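Local coordinates for protein spherulin-4 (Aspergillus clavatus, PDB 5C5G) that acts as a glycoside hydrolase of the spherulin-4 family, probably cleaving galactosaminogalactan during the biosynthesis of this fungal polysaccharide, at residues 8-13 with 247-252; 38-43 with 69-74; 146-151 with 164-169; 199-204 with 227-232. All coordinates share one frame; numbering follows the deposited sequence.

Interaction 1 (8-13 with 247-252); sequences SKVFVP and EFVDLM. With EDO (1,2-ethanediol), chain C.
Val-10 presents both of its methyl groups to helix 247-252, and apolar packing makes up most of this strand-to-helix contact. CG2 lies 3.8 Å from Met-252 CB, and it also approaches Val-249 CG1 at 4.4 Å. CG1, anti to the backbone N (chi1 174°), reaches the Phe-248 ring obliquely, 4.1 Å from CE2. A branched valine suits this place because its two arms can touch three helix residues at once. Met-252, modelled as selenomethionine, is bent at chi2 and again at chi3 (-76°), and this second bend lays CE against the strand backbone. There CE lies 3.1 Å from Lys-9 O and 3.7 Å from Ser-8 CB.

The polar link runs through one water. It accepts from Ser-8 N at 2.9 Å and donates to Met-252 O at 2.7 Å, tying the residue just before the strand to the end of segment 247-252. Ser-8 OG is bonded to Ala-225 O, and Lys-9 NZ forms a salt bridge with Asp-226.

In this (beta/alpha) barrel the last helix thus covers the first strand with hydrocarbon, while a single water makes the polar link, since the two backbones do not bond each other directly.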
loop_
_atom_site.group_PDB
_atom_site.type_symbol
_atom_site.label_atom_id
_atom_site.label_comp_id
_atom_site.label_asym_id
_atom_site.label_seq_id
_atom_site.Cartn_x
_atom_site.Cartn_y
_atom_site.Cartn_z
ATOM N N SER A 8 13.544 2.362 -1.182
ATOM C CA SER A 8 12.122 2.378 -0.866
ATOM C C SER A 8 11.528 1.006 -1.114
ATOM O O SER A 8 12.042 0.206 -1.910
ATOM C CB SER A 8 11.395 3.402 -1.721
ATOM O OG SER A 8 11.866 4.712 -1.427
ATOM N N LYS A 9 10.421 0.752 -0.431
ATOM C CA LYS A 9 9.587 -0.406 -0.689
ATOM C C LYS A 9 8.722 -0.154 -1.905
ATOM O O LYS A 9 8.270 0.966 -2.130
ATOM C CB LYS A 9 8.691 -0.665 0.508
ATOM C CG LYS A 9 9.455 -0.893 1.801
ATOM C CD LYS A 9 8.527 -0.974 3.002
ATOM C CE LYS A 9 9.295 -1.141 4.313
ATOM N NZ LYS A 9 10.314 -0.075 4.523
ATOM N N VAL A 10 8.464 -1.215 -2.657
ATOM C CA VAL A 10 7.472 -1.155 -3.716
ATOM C C VAL A 10 6.089 -1.341 -3.089
ATOM O O VAL A 10 5.814 -2.377 -2.474
ATOM C CB VAL A 10 7.733 -2.225 -4.794
ATOM C CG1 VAL A 10 6.611 -2.251 -5.806
ATOM C CG2 VAL A 10 9.073 -1.966 -5.486
ATOM N N PHE A 11 5.249 -0.323 -3.215
ATOM C CA PHE A 11 3.881 -0.373 -2.708
ATOM C C PHE A 11 2.987 -0.833 -3.845
ATOM O O PHE A 11 3.070 -0.294 -4.954
ATOM C CB PHE A 11 3.480 1.010 -2.245
ATOM C CG PHE A 11 2.123 1.068 -1.668
ATOM C CD1 PHE A 11 1.872 0.588 -0.396
ATOM C CD2 PHE A 11 1.083 1.582 -2.391
ATOM C CE1 PHE A 11 0.597 0.640 0.133
ATOM C CE2 PHE A 11 -0.185 1.631 -1.869
ATOM C CZ PHE A 11 -0.425 1.158 -0.615
ATOM N N VAL A 12 2.155 -1.836 -3.598
ATOM C CA VAL A 12 1.350 -2.448 -4.651
ATOM C C VAL A 12 -0.111 -2.483 -4.228
ATOM O O VAL A 12 -0.497 -3.325 -3.405
ATOM C CB VAL A 12 1.807 -3.880 -4.972
ATOM C CG1 VAL A 12 1.127 -4.373 -6.248
ATOM C CG2 VAL A 12 3.338 -3.940 -5.127
ATOM N N PRO A 13 -0.934 -1.572 -4.760
ATOM C CA PRO A 13 -2.375 -1.680 -4.528
ATOM C C PRO A 13 -2.897 -2.720 -5.494
ATOM O O PRO A 13 -3.207 -2.425 -6.644
ATOM C CB PRO A 13 -2.893 -0.280 -4.818
ATOM C CG PRO A 13 -1.854 0.354 -5.668
ATOM C CD PRO A 13 -0.576 -0.385 -5.556
ATOM N N GLU A 247 10.322 -2.290 -15.449
ATOM C CA GLU A 247 11.352 -1.257 -15.430
ATOM C C GLU A 247 11.291 -0.465 -14.125
ATOM O O GLU A 247 12.322 -0.166 -13.533
ATOM C CB GLU A 247 11.213 -0.315 -16.632
ATOM C CG GLU A 247 11.608 -0.936 -17.958
ATOM C CD GLU A 247 10.499 -1.726 -18.645
ATOM O OE1 GLU A 247 9.421 -1.979 -18.074
ATOM O OE2 GLU A 247 10.736 -2.124 -19.805
ATOM N N PHE A 248 10.088 -0.119 -13.687
ATOM C CA PHE A 248 9.912 0.555 -12.416
ATOM C C PHE A 248 10.515 -0.261 -11.274
ATOM O O PHE A 248 11.283 0.261 -10.478
ATOM C CB PHE A 248 8.417 0.835 -12.178
ATOM C CG PHE A 248 8.067 1.170 -10.758
ATOM C CD1 PHE A 248 8.626 2.257 -10.115
ATOM C CD2 PHE A 248 7.192 0.375 -10.055
ATOM C CE1 PHE A 248 8.300 2.533 -8.791
ATOM C CE2 PHE A 248 6.862 0.664 -8.747
ATOM C CZ PHE A 248 7.427 1.739 -8.120
ATOM N N VAL A 249 10.180 -1.545 -11.191
ATOM C CA VAL A 249 10.695 -2.340 -10.094
ATOM C C VAL A 249 12.221 -2.495 -10.211
ATOM O O VAL A 249 12.923 -2.462 -9.204
ATOM C CB VAL A 249 9.976 -3.682 -9.969
ATOM C CG1 VAL A 249 10.537 -4.459 -8.781
ATOM C CG2 VAL A 249 8.492 -3.447 -9.773
ATOM N N ASP A 250 12.746 -2.627 -11.426
ATOM C CA ASP A 250 14.195 -2.686 -11.612
ATOM C C ASP A 250 14.864 -1.431 -11.040
ATOM O O ASP A 250 15.937 -1.500 -10.442
ATOM C CB ASP A 250 14.578 -2.805 -13.101
ATOM C CG ASP A 250 14.368 -4.203 -13.675
ATOM O OD1 ASP A 250 14.118 -5.157 -12.914
ATOM O OD2 ASP A 250 14.480 -4.344 -14.914
ATOM N N LEU A 251 14.243 -0.279 -11.241
ATOM C CA LEU A 251 14.804 0.966 -10.737
ATOM C C LEU A 251 14.695 1.032 -9.223
ATOM O O LEU A 251 15.564 1.586 -8.547
ATOM C CB LEU A 251 14.081 2.163 -11.352
ATOM C CG LEU A 251 14.416 2.372 -12.821
ATOM C CD1 LEU A 251 13.382 3.300 -13.442
ATOM C CD2 LEU A 251 15.831 2.933 -12.986
HETATM N N MSE A 252 13.639 0.460 -8.670
HETATM C CA MSE A 252 13.502 0.374 -7.222
HETATM C C MSE A 252 14.571 -0.542 -6.628
HETATM O O MSE A 252 15.000 -0.331 -5.493
HETATM C CB MSE A 252 12.086 -0.066 -6.843
HETATM C CG MSE A 252 11.043 0.970 -7.272
HETATM SE SE MSE A 252 10.980 2.514 -6.074
HETATM C CE MSE A 252 10.035 1.650 -4.635
HETATM C C1 EDO C . -1.086 -3.035 -8.806
HETATM O O1 EDO C . -2.338 -3.180 -9.472
HETATM C C2 EDO C . -0.017 -3.589 -9.732
HETATM O O2 EDO C . 0.140 -2.726 -10.858
HETATM O O HOH W 1 13.856 1.592 -3.928
#

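Interaction 2 (38-43 with 69-74); sequences FTVVIN and ENVRLL
Val-40 and Leu-73 lie side by side and point the same way, with Leu-73 CD2 3.8 Å from Val-40 CB. They belong to the face that also carries Phe-38 and Val-71, where Val-40 CG2 meets Val-71 CG1 at 4.2 Å. Helix 24-32 covers this face, which suits branched aliphatic residues.

On the other face, toward the barrel interior, Thr-39 and Leu-74 cross obliquely. With OG1 anti to the carbonyl carbon (chi1 -61°), Thr-39 CG2 is anti to the backbone N and touches Leu-74 CD1 at 3.6 Å, while OG1 bonds Glu-227. The threonine thereby gives its methyl to the leucine and its hydroxyl to the core's carboxylate.

Phe-38 and Asn-70 also run alongside each other, but their ring and amide planes stand 86° apart. Asn-70 ND2 sits at the ring edge, 3.7 Å from Phe-38 CE1, and bonds Val-36 O.

Five backbone hydrogen bonds lace together these parallel strands of a beta-alpha-beta unit, connected through helix 56-66. Arg-72 curls back so that NH2 donates to Glu-69 O at 2.7 Å and to Val-71 O, while NE pairs with Asp-146.

The contact therefore pairs facing backbone groups between an apolar outer face and a mixed inner one, where Val-41 stands beside Tyr-15 and Tyr-76, which bind N-acetyl-D-galactosamine in another structure of the protein.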
loop_
_atom_site.group_PDB
_atom_site.type_symbol
_atom_site.label_atom_id
_atom_site.label_comp_id
_atom_site.label_asym_id
_atom_site.label_seq_id
_atom_site.Cartn_x
_atom_site.Cartn_y
_atom_site.Cartn_z
ATOM N N PHE A 38 8.264 -5.584 -0.788
ATOM C CA PHE A 38 6.991 -5.272 -1.412
ATOM C C PHE A 38 5.911 -5.209 -0.348
ATOM O O PHE A 38 5.749 -6.141 0.441
ATOM C CB PHE A 38 6.609 -6.345 -2.430
ATOM C CG PHE A 38 7.518 -6.424 -3.629
ATOM C CD1 PHE A 38 8.715 -7.112 -3.571
ATOM C CD2 PHE A 38 7.165 -5.835 -4.818
ATOM C CE1 PHE A 38 9.547 -7.198 -4.673
ATOM C CE2 PHE A 38 8.002 -5.911 -5.920
ATOM C CZ PHE A 38 9.184 -6.603 -5.845
ATOM N N THR A 39 5.161 -4.120 -0.342
ATOM C CA THR A 39 3.987 -3.972 0.507
ATOM C C THR A 39 2.795 -4.142 -0.410
ATOM O O THR A 39 2.617 -3.318 -1.308
ATOM C CB THR A 39 3.935 -2.594 1.145
ATOM O OG1 THR A 39 5.096 -2.422 1.963
ATOM C CG2 THR A 39 2.690 -2.448 2.014
ATOM N N VAL A 40 1.992 -5.180 -0.210
ATOM C CA VAL A 40 0.979 -5.550 -1.184
ATOM C C VAL A 40 -0.384 -5.506 -0.517
ATOM O O VAL A 40 -0.652 -6.260 0.412
ATOM C CB VAL A 40 1.275 -6.944 -1.732
ATOM C CG1 VAL A 40 0.199 -7.377 -2.722
ATOM C CG2 VAL A 40 2.658 -6.994 -2.377
ATOM N N VAL A 41 -1.251 -4.619 -0.991
ATOM C CA VAL A 41 -2.591 -4.517 -0.432
ATOM C C VAL A 41 -3.523 -5.399 -1.232
ATOM O O VAL A 41 -3.630 -5.251 -2.455
ATOM C CB VAL A 41 -3.118 -3.086 -0.494
ATOM C CG1 VAL A 41 -4.478 -3.002 0.149
ATOM C CG2 VAL A 41 -2.132 -2.124 0.175
ATOM N N ILE A 42 -4.207 -6.294 -0.559
ATOM C CA ILE A 42 -5.226 -7.092 -1.234
ATOM C C ILE A 42 -6.599 -6.658 -0.729
ATOM O O ILE A 42 -6.771 -6.151 0.395
ATOM C CB ILE A 42 -4.967 -8.587 -1.125
ATOM C CG1 ILE A 42 -4.847 -8.971 0.319
ATOM C CG2 ILE A 42 -3.661 -8.991 -1.882
ATOM C CD1 ILE A 42 -6.142 -9.319 0.999
ATOM N N ASN A 43 -7.580 -6.847 -1.586
ATOM C CA ASN A 43 -8.851 -6.166 -1.448
ATOM C C ASN A 43 -9.940 -6.959 -2.157
ATOM O O ASN A 43 -10.315 -6.644 -3.274
ATOM C CB ASN A 43 -8.696 -4.767 -2.044
ATOM C CG ASN A 43 -9.920 -3.933 -1.916
ATOM O OD1 ASN A 43 -10.861 -4.283 -1.199
ATOM N ND2 ASN A 43 -9.932 -2.805 -2.609
ATOM N N GLU A 69 9.316 -14.121 1.422
ATOM C CA GLU A 69 9.730 -13.424 2.627
ATOM C C GLU A 69 9.818 -11.913 2.440
ATOM O O GLU A 69 9.750 -11.170 3.415
ATOM C CB GLU A 69 11.084 -13.953 3.097
ATOM N N ASN A 70 9.970 -11.466 1.195
ATOM C CA ASN A 70 10.055 -10.031 0.901
ATOM C C ASN A 70 8.724 -9.398 0.567
ATOM O O ASN A 70 8.680 -8.263 0.094
ATOM C CB ASN A 70 11.077 -9.746 -0.213
ATOM C CG ASN A 70 10.768 -10.463 -1.520
ATOM O OD1 ASN A 70 10.250 -11.575 -1.527
ATOM N ND2 ASN A 70 11.122 -9.837 -2.633
ATOM N N VAL A 71 7.639 -10.107 0.842
ATOM C CA VAL A 71 6.294 -9.585 0.663
ATOM C C VAL A 71 5.643 -9.369 2.017
ATOM O O VAL A 71 5.727 -10.229 2.902
ATOM C CB VAL A 71 5.428 -10.595 -0.121
ATOM C CG1 VAL A 71 3.927 -10.246 -0.075
ATOM C CG2 VAL A 71 5.918 -10.691 -1.558
ATOM N N ARG A 72 4.974 -8.239 2.157
ATOM C CA ARG A 72 4.115 -7.982 3.307
ATOM C C ARG A 72 2.729 -7.668 2.808
ATOM O O ARG A 72 2.477 -6.581 2.272
ATOM C CB ARG A 72 4.650 -6.814 4.131
ATOM C CG ARG A 72 5.979 -7.092 4.815
ATOM C CD ARG A 72 5.874 -8.220 5.847
ATOM N NE ARG A 72 7.165 -8.493 6.486
ATOM C CZ ARG A 72 8.067 -9.348 6.018
ATOM N NH1 ARG A 72 9.214 -9.521 6.665
ATOM N NH2 ARG A 72 7.828 -10.038 4.908
ATOM N N LEU A 73 1.828 -8.635 2.948
ATOM C CA LEU A 73 0.449 -8.464 2.554
ATOM C C LEU A 73 -0.302 -7.679 3.612
ATOM O O LEU A 73 -0.130 -7.891 4.806
ATOM C CB LEU A 73 -0.248 -9.810 2.405
ATOM C CG LEU A 73 0.251 -10.677 1.267
ATOM C CD1 LEU A 73 -0.389 -12.038 1.327
ATOM C CD2 LEU A 73 -0.023 -10.074 -0.078
ATOM N N LEU A 74 -1.173 -6.799 3.141
ATOM C CA LEU A 74 -2.071 -6.035 4.007
ATOM C C LEU A 74 -3.495 -6.224 3.533
ATOM O O LEU A 74 -3.763 -6.249 2.330
ATOM C CB LEU A 74 -1.757 -4.537 3.947
ATOM C CG LEU A 74 -0.314 -4.102 4.226
ATOM C CD1 LEU A 74 -0.211 -2.593 4.091
ATOM C CD2 LEU A 74 0.161 -4.507 5.587
#

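Interaction 3 (146-151 with 164-169); sequences DHYVVH and TADSTV
The His-151 ring carries Ala-165 CB over the centre of one face, 3.6 Å from the ring centroid in a CH-pi contact. A small methyl suits this place, since it can sit squarely over the ring centre. At the ring edge Thr-164 OG1 lies 3.0 Å from His-151 CE1, its hydroxyl bonded to Tyr-161 O. At the edge and in the ring plane, a water joins His-151 ND1 (2.8 Å) to Thr-168 OG1.

The Tyr-148 ring holds Asp-166 CB over one face, offset toward the rim, with CB 3.8 Å from CE1. Ring and carboxylate planes are only 14° apart. Asp-166 CG lies anti to its carbonyl carbon (chi1 -65°), and OD2 accepts Val-149 N through its anti lone pair at 2.9 Å. The same OD2 forms a salt bridge with Lys-138.

Val-149 O in turn accepts Asp-166 N at 2.8 Å and, weakly, Ser-167 N. Farther along, His-151 N bonds Ser-167 O, and Val-169 N bonds His-151 O.

Asp-166 thus stands in for a strand carbonyl where the parallel pairing begins, and its charge is probably balanced by Lys-138. Tyr-148 and Ser-167 instead send their hydroxyls inward to Glu-227, making the barrel core polar at this end.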
loop_
_atom_site.group_PDB
_atom_site.type_symbol
_atom_site.label_atom_id
_atom_site.label_comp_id
_atom_site.label_asym_id
_atom_site.label_seq_id
_atom_site.Cartn_x
_atom_site.Cartn_y
_atom_site.Cartn_z
ATOM N N ASP A 146 4.091 -8.719 11.984
ATOM C CA ASP A 146 4.328 -7.294 11.797
ATOM C C ASP A 146 3.235 -6.385 12.348
ATOM O O ASP A 146 3.514 -5.303 12.839
ATOM C CB ASP A 146 4.515 -6.991 10.315
ATOM C CG ASP A 146 5.557 -7.880 9.676
ATOM O OD1 ASP A 146 5.257 -9.058 9.424
ATOM O OD2 ASP A 146 6.684 -7.401 9.438
ATOM N N HIS A 147 1.987 -6.803 12.216
ATOM C CA HIS A 147 0.853 -5.972 12.607
ATOM C C HIS A 147 0.984 -4.567 12.023
ATOM O O HIS A 147 0.801 -3.561 12.703
ATOM C CB HIS A 147 0.739 -5.892 14.127
ATOM C CG HIS A 147 0.515 -7.219 14.793
ATOM N ND1 HIS A 147 -0.741 -7.683 15.119
ATOM C CD2 HIS A 147 1.384 -8.177 15.191
ATOM C CE1 HIS A 147 -0.638 -8.870 15.692
ATOM N NE2 HIS A 147 0.642 -9.192 15.754
ATOM N N TYR A 148 1.289 -4.514 10.739
ATOM C CA TYR A 148 1.548 -3.253 10.049
ATOM C C TYR A 148 0.263 -2.451 9.893
ATOM O O TYR A 148 -0.818 -3.015 9.706
ATOM C CB TYR A 148 2.085 -3.594 8.669
ATOM C CG TYR A 148 3.088 -2.683 8.013
ATOM C CD1 TYR A 148 4.366 -2.522 8.535
ATOM C CD2 TYR A 148 2.786 -2.061 6.806
ATOM C CE1 TYR A 148 5.295 -1.714 7.896
ATOM C CE2 TYR A 148 3.710 -1.261 6.154
ATOM C CZ TYR A 148 4.957 -1.091 6.702
ATOM O OH TYR A 148 5.869 -0.294 6.046
ATOM N N VAL A 149 0.383 -1.131 9.946
ATOM C CA VAL A 149 -0.736 -0.220 9.743
ATOM C C VAL A 149 -0.358 0.810 8.691
ATOM O O VAL A 149 0.640 1.526 8.837
ATOM C CB VAL A 149 -1.090 0.521 11.038
ATOM C CG1 VAL A 149 -2.150 1.597 10.787
ATOM C CG2 VAL A 149 -1.594 -0.460 12.082
ATOM N N VAL A 150 -1.160 0.884 7.634
ATOM C CA VAL A 150 -0.999 1.925 6.618
ATOM C C VAL A 150 -2.291 2.711 6.529
ATOM O O VAL A 150 -3.372 2.128 6.609
ATOM C CB VAL A 150 -0.612 1.334 5.241
ATOM C CG1 VAL A 150 -0.535 2.405 4.146
ATOM C CG2 VAL A 150 0.718 0.610 5.333
ATOM N N HIS A 151 -2.171 4.029 6.394
ATOM C CA HIS A 151 -3.306 4.906 6.170
ATOM C C HIS A 151 -3.254 5.466 4.773
ATOM O O HIS A 151 -2.173 5.807 4.287
ATOM C CB HIS A 151 -3.246 6.095 7.127
ATOM C CG HIS A 151 -3.524 5.747 8.545
ATOM N ND1 HIS A 151 -3.409 6.663 9.562
ATOM C CD2 HIS A 151 -3.924 4.587 9.117
ATOM C CE1 HIS A 151 -3.731 6.081 10.705
ATOM N NE2 HIS A 151 -4.043 4.824 10.463
ATOM N N THR A 164 0.488 7.563 14.023
ATOM C CA THR A 164 -0.475 6.497 14.302
ATOM C C THR A 164 -0.410 5.344 13.305
ATOM O O THR A 164 -1.056 4.312 13.496
ATOM C CB THR A 164 -1.921 7.035 14.368
ATOM O OG1 THR A 164 -2.393 7.450 13.079
ATOM C CG2 THR A 164 -1.990 8.196 15.316
ATOM N N ALA A 165 0.375 5.497 12.252
ATOM C CA ALA A 165 0.509 4.485 11.205
ATOM C C ALA A 165 1.989 4.228 10.949
ATOM O O ALA A 165 2.843 5.085 11.233
ATOM C CB ALA A 165 -0.179 4.932 9.922
ATOM N N ASP A 166 2.306 3.065 10.406
ATOM C CA ASP A 166 3.653 2.789 9.942
ATOM C C ASP A 166 3.984 3.549 8.672
ATOM O O ASP A 166 5.112 4.029 8.497
ATOM C CB ASP A 166 3.828 1.293 9.733
ATOM C CG ASP A 166 3.724 0.536 11.021
ATOM O OD1 ASP A 166 4.610 0.733 11.884
ATOM O OD2 ASP A 166 2.781 -0.256 11.229
ATOM N N SER A 167 2.994 3.702 7.796
ATOM C CA SER A 167 3.127 4.517 6.585
ATOM C C SER A 167 1.811 5.157 6.252
ATOM O O SER A 167 0.758 4.570 6.519
ATOM C CB SER A 167 3.590 3.676 5.397
ATOM O OG SER A 167 4.867 3.111 5.640
ATOM N N THR A 168 1.880 6.340 5.653
ATOM C CA THR A 168 0.707 7.063 5.213
ATOM C C THR A 168 0.898 7.466 3.768
ATOM O O THR A 168 1.918 8.055 3.413
ATOM C CB THR A 168 0.489 8.335 6.066
ATOM O OG1 THR A 168 0.228 7.966 7.423
ATOM C CG2 THR A 168 -0.682 9.136 5.583
ATOM N N VAL A 169 -0.096 7.160 2.943
ATOM C CA VAL A 169 -0.120 7.581 1.546
ATOM C C VAL A 169 -0.520 9.040 1.482
ATOM O O VAL A 169 -1.685 9.389 1.582
ATOM C CB VAL A 169 -1.089 6.719 0.720
ATOM C CG1 VAL A 169 -0.969 7.085 -0.745
ATOM C CG2 VAL A 169 -0.823 5.218 0.920
HETATM O O HOH W 2 -2.192 9.065 8.714
#

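Interaction 4 (199-204 with 227-232); sequences CAVIHS and EIFITH
Val-201 CG1 meets the edge of the Phe-229 ring, 4.1 Å from CD2, near the ring plane. Next to this pair, Cys-199 SG packs on Glu-227 CB at 3.9 Å. Near the strand ends His-203 CB touches Thr-231 CG2 at 3.6 Å. That methyl is the threonine branch in the crowded position between backbone N and carbonyl carbon, and OG1, anti to N (chi1 -179°), is left to bond Leu-233 N.

Four backbone hydrogen bonds fix the register of these parallel strands, among them Phe-229 N to Ala-200 O and Ile-202 N to Phe-229 O, both 2.9 Å long. The second is nearly straight, with 171° at the hydrogen. Within segment 199-204, His-203 ND1 and Ser-204 OG are hydrogen-bonded at 2.8 Å.

Outside this shell, Glu-227 extends into the barrel, where OE2 meets Tyr-148 and Ser-167 and OE1 meets Thr-39. Three hydroxyls suit a buried carboxylate, and they probably help stabilise its charge.

The opposite face, of Ala-200, Ile-202, Ile-228 and Ile-230, is hydrophobic, and Val-221 of the connecting helix 212-224 packs on the first three. Strand 227-230 also borders strand 9-13, closing the barrel, and strand 198-203 borders strand 167-172.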
loop_
_atom_site.group_PDB
_atom_site.type_symbol
_atom_site.label_atom_id
_atom_site.label_comp_id
_atom_site.label_asym_id
_atom_site.label_seq_id
_atom_site.Cartn_x
_atom_site.Cartn_y
_atom_site.Cartn_z
ATOM N N CYS A 199 4.252 7.336 1.970
ATOM C CA CYS A 199 4.087 6.596 0.730
ATOM C C CYS A 199 3.574 7.531 -0.346
ATOM O O CYS A 199 2.789 8.448 -0.080
ATOM C CB CYS A 199 3.101 5.445 0.932
ATOM S SG CYS A 199 2.669 4.510 -0.518
ATOM N N ALA A 200 4.007 7.277 -1.573
ATOM C CA ALA A 200 3.591 8.034 -2.744
ATOM C C ALA A 200 3.056 7.090 -3.801
ATOM O O ALA A 200 3.716 6.110 -4.152
ATOM C CB ALA A 200 4.740 8.821 -3.315
ATOM N N VAL A 201 1.889 7.436 -4.334
ATOM C CA VAL A 201 1.244 6.705 -5.406
ATOM C C VAL A 201 1.043 7.670 -6.575
ATOM O O VAL A 201 0.285 8.644 -6.463
ATOM C CB VAL A 201 -0.105 6.151 -4.944
ATOM C CG1 VAL A 201 -0.883 5.558 -6.112
ATOM C CG2 VAL A 201 0.092 5.087 -3.879
ATOM N N ILE A 202 1.711 7.388 -7.682
ATOM C CA ILE A 202 1.657 8.243 -8.859
ATOM C C ILE A 202 1.212 7.394 -10.030
ATOM O O ILE A 202 1.937 6.508 -10.462
ATOM C CB ILE A 202 3.019 8.880 -9.182
ATOM C CG1 ILE A 202 3.586 9.609 -7.961
ATOM C CG2 ILE A 202 2.897 9.845 -10.356
ATOM C CD1 ILE A 202 5.052 10.005 -8.126
ATOM N N HIS A 203 0.027 7.673 -10.551
ATOM C CA HIS A 203 -0.484 6.958 -11.705
ATOM C C HIS A 203 -0.551 7.893 -12.903
ATOM O O HIS A 203 -0.196 9.072 -12.807
ATOM C CB HIS A 203 -1.830 6.311 -11.388
ATOM C CG HIS A 203 -2.872 7.253 -10.875
ATOM N ND1 HIS A 203 -3.465 8.219 -11.656
ATOM C CD2 HIS A 203 -3.446 7.346 -9.654
ATOM C CE1 HIS A 203 -4.357 8.874 -10.930
ATOM N NE2 HIS A 203 -4.363 8.362 -9.712
ATOM N N SER A 204 -0.981 7.368 -14.044
ATOM C CA SER A 204 -1.191 8.184 -15.233
ATOM C C SER A 204 0.101 8.855 -15.675
ATOM O O SER A 204 0.082 9.955 -16.244
ATOM C CB SER A 204 -2.294 9.221 -14.983
ATOM O OG SER A 204 -3.449 8.587 -14.424
ATOM N N GLU A 227 7.830 4.261 0.600
ATOM C CA GLU A 227 7.036 3.290 -0.161
ATOM C C GLU A 227 6.483 3.996 -1.375
ATOM O O GLU A 227 6.017 5.125 -1.253
ATOM C CB GLU A 227 5.906 2.666 0.668
ATOM C CG GLU A 227 6.335 2.320 2.088
ATOM C CD GLU A 227 5.610 1.158 2.722
ATOM O OE1 GLU A 227 5.110 0.277 1.981
ATOM O OE2 GLU A 227 5.565 1.120 3.962
ATOM N N ILE A 228 6.562 3.360 -2.545
ATOM C CA ILE A 228 6.253 4.022 -3.805
ATOM C C ILE A 228 5.541 3.071 -4.768
ATOM O O ILE A 228 5.964 1.925 -4.931
ATOM C CB ILE A 228 7.541 4.495 -4.497
ATOM C CG1 ILE A 228 8.338 5.422 -3.578
ATOM C CG2 ILE A 228 7.218 5.164 -5.823
ATOM C CD1 ILE A 228 9.705 5.774 -4.106
ATOM N N PHE A 229 4.490 3.574 -5.409
ATOM C CA PHE A 229 3.887 2.925 -6.570
ATOM C C PHE A 229 3.856 3.946 -7.692
ATOM O O PHE A 229 3.378 5.066 -7.497
ATOM C CB PHE A 229 2.460 2.499 -6.269
ATOM C CG PHE A 229 1.779 1.775 -7.405
ATOM C CD1 PHE A 229 2.276 0.570 -7.874
ATOM C CD2 PHE A 229 0.616 2.280 -7.975
ATOM C CE1 PHE A 229 1.628 -0.102 -8.925
ATOM C CE2 PHE A 229 -0.029 1.605 -9.008
ATOM C CZ PHE A 229 0.472 0.423 -9.472
ATOM N N ILE A 230 4.386 3.573 -8.857
ATOM C CA ILE A 230 4.349 4.405 -10.052
ATOM C C ILE A 230 3.816 3.549 -11.185
ATOM O O ILE A 230 4.280 2.424 -11.366
ATOM C CB ILE A 230 5.745 4.939 -10.409
ATOM C CG1 ILE A 230 6.168 5.962 -9.360
ATOM C CG2 ILE A 230 5.739 5.587 -11.796
ATOM C CD1 ILE A 230 7.641 6.386 -9.449
ATOM N N THR A 231 2.842 4.067 -11.935
ATOM C CA THR A 231 2.324 3.362 -13.087
ATOM C C THR A 231 1.958 4.305 -14.204
ATOM O O THR A 231 1.570 5.459 -13.996
ATOM C CB THR A 231 1.115 2.501 -12.727
ATOM O OG1 THR A 231 0.686 1.823 -13.908
ATOM C CG2 THR A 231 -0.037 3.319 -12.162
ATOM N N HIS A 232 2.127 3.793 -15.415
ATOM C CA HIS A 232 1.814 4.522 -16.629
ATOM C C HIS A 232 0.373 4.302 -17.076
ATOM O O HIS A 232 -0.035 4.862 -18.075
ATOM C CB HIS A 232 2.806 4.142 -17.727
ATOM C CG HIS A 232 4.209 4.562 -17.420
ATOM N ND1 HIS A 232 5.023 3.872 -16.550
ATOM C CD2 HIS A 232 4.930 5.618 -17.865
ATOM C CE1 HIS A 232 6.197 4.482 -16.485
ATOM N NE2 HIS A 232 6.163 5.546 -17.263
#

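All four contacts are largely buried, but they serve different layers of the (beta/alpha) barrel. Interactions 2, 3 and 4 pair adjacent parallel strands through backbone hydrogen bonds, whereas interaction 1 joins a strand to the outer helix layer by apolar packing and a water. Interactions 2 and 4 each belong to a beta-alpha-beta unit, while no helix lies between the segments of interaction 3. Strand 9-13 of interaction 1 stands between the edges of interactions 2 and 4, bonding to 38-42 and to 227-230. Glu-227 of interaction 4 draws in hydroxyls from interactions 2 and 3 across the barrel core, and Arg-72 and Asp-146 join interactions 2 and 3 by a salt bridge.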